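PDB 6SEI: structure-specific endonuclease subunit SLX4, which probably serves as the regulatory subunit of the SLX1-SLX4 endonuclease, which cuts branched DNA structures formed during DNA repair and recombination. Local coordinates for residues L53-N61 against E73-K81. Sequence-based numbering, arbitrary orientation.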
# COMPACT_ATOMS: atom_id res chain seq x y z
N LEU B 53 37.23 21.51 -11.14
CA LEU B 53 37.30 21.85 -9.72
C LEU B 53 38.65 22.44 -9.34
O LEU B 53 38.72 23.51 -8.72
CB LEU B 53 36.99 20.62 -8.87
CG LEU B 53 35.54 20.16 -8.94
CD1 LEU B 53 35.41 18.69 -8.59
CD2 LEU B 53 34.67 21.01 -8.02
N GLU B 54 39.74 21.76 -9.69
CA GLU B 54 41.06 22.24 -9.30
C GLU B 54 41.38 23.60 -9.90
O GLU B 54 42.25 24.31 -9.40
CB GLU B 54 42.14 21.23 -9.69
CG GLU B 54 41.88 19.81 -9.17
CD GLU B 54 41.06 18.98 -10.15
OE1 GLU B 54 40.50 19.56 -11.11
OE2 GLU B 54 40.97 17.75 -9.95
N ASP B 55 40.68 23.99 -10.97
CA ASP B 55 40.84 25.32 -11.54
C ASP B 55 40.16 26.38 -10.68
O ASP B 55 40.79 27.37 -10.29
CB ASP B 55 40.30 25.35 -12.96
CG ASP B 55 41.21 24.67 -13.95
OD1 ASP B 55 42.36 24.35 -13.57
OD2 ASP B 55 40.78 24.44 -15.10
N LEU B 56 38.88 26.18 -10.37
CA LEU B 56 38.20 27.10 -9.46
C LEU B 56 38.81 27.03 -8.06
O LEU B 56 38.93 28.06 -7.38
CB LEU B 56 36.70 26.79 -9.40
CG LEU B 56 35.91 27.66 -8.42
CD1 LEU B 56 35.87 29.10 -8.89
CD2 LEU B 56 34.51 27.11 -8.20
N THR B 57 39.21 25.83 -7.63
CA THR B 57 39.86 25.68 -6.33
C THR B 57 41.11 26.55 -6.24
O THR B 57 41.30 27.29 -5.27
CB THR B 57 40.21 24.21 -6.10
OG1 THR B 57 39.08 23.39 -6.40
CG2 THR B 57 40.63 23.98 -4.65
N ALA B 58 41.98 26.47 -7.26
CA ALA B 58 43.20 27.27 -7.25
C ALA B 58 42.88 28.76 -7.29
O ALA B 58 43.57 29.56 -6.65
CB ALA B 58 44.08 26.88 -8.44
N TRP B 59 41.84 29.14 -8.03
CA TRP B 59 41.49 30.55 -8.16
C TRP B 59 41.03 31.15 -6.83
O TRP B 59 41.34 32.30 -6.52
CB TRP B 59 40.41 30.72 -9.23
CG TRP B 59 40.00 32.14 -9.48
CD1 TRP B 59 40.68 33.07 -10.21
CD2 TRP B 59 38.81 32.79 -9.00
NE1 TRP B 59 39.99 34.26 -10.22
CE2 TRP B 59 38.84 34.11 -9.48
CE3 TRP B 59 37.73 32.38 -8.22
CZ2 TRP B 59 37.82 35.03 -9.21
CZ3 TRP B 59 36.73 33.29 -7.94
CH2 TRP B 59 36.78 34.60 -8.44
N LEU B 60 40.27 30.37 -6.05
CA LEU B 60 39.78 30.88 -4.77
C LEU B 60 40.91 31.07 -3.76
O LEU B 60 40.85 32.00 -2.94
CB LEU B 60 38.73 29.92 -4.20
CG LEU B 60 37.40 29.81 -4.96
CD1 LEU B 60 36.73 28.48 -4.67
CD2 LEU B 60 36.47 30.96 -4.62
N ASN B 61 41.93 30.23 -3.81
CA ASN B 61 43.04 30.31 -2.88
C ASN B 61 44.15 31.24 -3.35
O ASN B 61 45.17 31.36 -2.66
CB ASN B 61 43.62 28.91 -2.62
CG ASN B 61 42.60 27.97 -2.01
OD1 ASN B 61 41.83 28.36 -1.13
ND2 ASN B 61 42.59 26.72 -2.47
N GLU B 73 42.68 28.20 3.54
CA GLU B 73 42.70 27.55 2.24
C GLU B 73 41.48 26.66 2.07
O GLU B 73 41.00 26.05 3.03
CB GLU B 73 43.98 26.74 2.06
CG GLU B 73 45.23 27.59 1.87
CD GLU B 73 46.04 27.17 0.65
OE1 GLU B 73 46.42 25.98 0.57
OE2 GLU B 73 46.28 28.04 -0.22
N VAL B 74 40.97 26.61 0.84
CA VAL B 74 39.81 25.79 0.51
C VAL B 74 40.30 24.51 -0.16
O VAL B 74 41.28 24.52 -0.92
CB VAL B 74 38.82 26.57 -0.39
CG1 VAL B 74 39.24 26.54 -1.86
CG2 VAL B 74 37.41 26.04 -0.21
N ALA B 75 39.66 23.39 0.17
CA ALA B 75 40.05 22.12 -0.42
C ALA B 75 39.14 21.79 -1.59
O ALA B 75 37.94 22.11 -1.56
CB ALA B 75 39.98 21.00 0.61
N PRO B 76 39.67 21.17 -2.65
CA PRO B 76 38.85 20.92 -3.84
C PRO B 76 37.57 20.16 -3.55
O PRO B 76 36.55 20.40 -4.21
CB PRO B 76 39.78 20.13 -4.77
CG PRO B 76 40.95 19.71 -3.92
CD PRO B 76 41.07 20.73 -2.83
N GLY B 77 37.58 19.26 -2.56
CA GLY B 77 36.35 18.58 -2.19
C GLY B 77 35.34 19.51 -1.56
O GLY B 77 34.13 19.37 -1.79
N ASP B 78 35.80 20.47 -0.77
CA ASP B 78 34.91 21.49 -0.23
C ASP B 78 34.31 22.33 -1.35
O ASP B 78 33.12 22.66 -1.33
CB ASP B 78 35.65 22.37 0.77
CG ASP B 78 35.83 21.70 2.12
OD1 ASP B 78 34.94 20.92 2.52
OD2 ASP B 78 36.87 21.95 2.77
N VAL B 79 35.13 22.69 -2.35
CA VAL B 79 34.62 23.38 -3.53
C VAL B 79 33.67 22.48 -4.31
O VAL B 79 32.71 22.96 -4.93
CB VAL B 79 35.80 23.86 -4.40
CG1 VAL B 79 35.32 24.50 -5.68
CG2 VAL B 79 36.66 24.83 -3.61
N LYS B 80 33.91 21.16 -4.29
CA LYS B 80 32.99 20.24 -4.95
C LYS B 80 31.66 20.17 -4.21
O LYS B 80 30.59 20.21 -4.84
CB LYS B 80 33.62 18.85 -5.05
CG LYS B 80 32.77 17.87 -5.84
CD LYS B 80 33.23 16.43 -5.68
CE LYS B 80 32.15 15.47 -6.16
NZ LYS B 80 32.30 14.11 -5.58
N LYS B 81 31.70 20.06 -2.88
CA LYS B 81 30.48 20.13 -2.08
C LYS B 81 29.69 21.40 -2.40
O LYS B 81 28.47 21.35 -2.58
CB LYS B 81 30.81 20.08 -0.59
CG LYS B 81 31.17 18.71 -0.05
CD LYS B 81 31.38 18.79 1.46
CE LYS B 81 31.50 17.40 2.08
NZ LYS B 81 31.57 17.46 3.57
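L53 lays its methyls across K80, CD2 approaching K80 CA to 3.6 Å, where helices 53-67 and 76-85 of the helical, Slx4-family C-terminal domain pack crosswise; the short axes make an angle of 107° and come within 9.1 Å. K80 CB and CG do the side-chain touching, and its extended chain carries NZ away to a hydrogen bond with the backbone of the chain of another protein. L56 brings CD2 to V79 CG1 (3.7 Å). V79 is a knob in the hole formed by L53, L56, T57 and L60, with CG1 and CG2 facing different leucines. T57 OG1, beside the backbone N (chi1 -48°), and CG2, anti to that N, each lie 3.6 Å from P76 CA. L60 meets V79 tip to tip, CD1 to CG2 at 3.8 Å, while its CB faces V74 CG1. The N61 side-chain amide pairs with both backbone groups of V74: V74 N donates to N61 OD1 (2.8 Å, 167° at the hydrogen), and N61 ND2 returns a bond to V74 O at 3.0 Å. A leucine here would probably leave the N-H and carbonyl of V74 without these partners and the 73-75 loop less firmly held. Beside the amide, N61 CB lies 3.7 Å from E73 OE2.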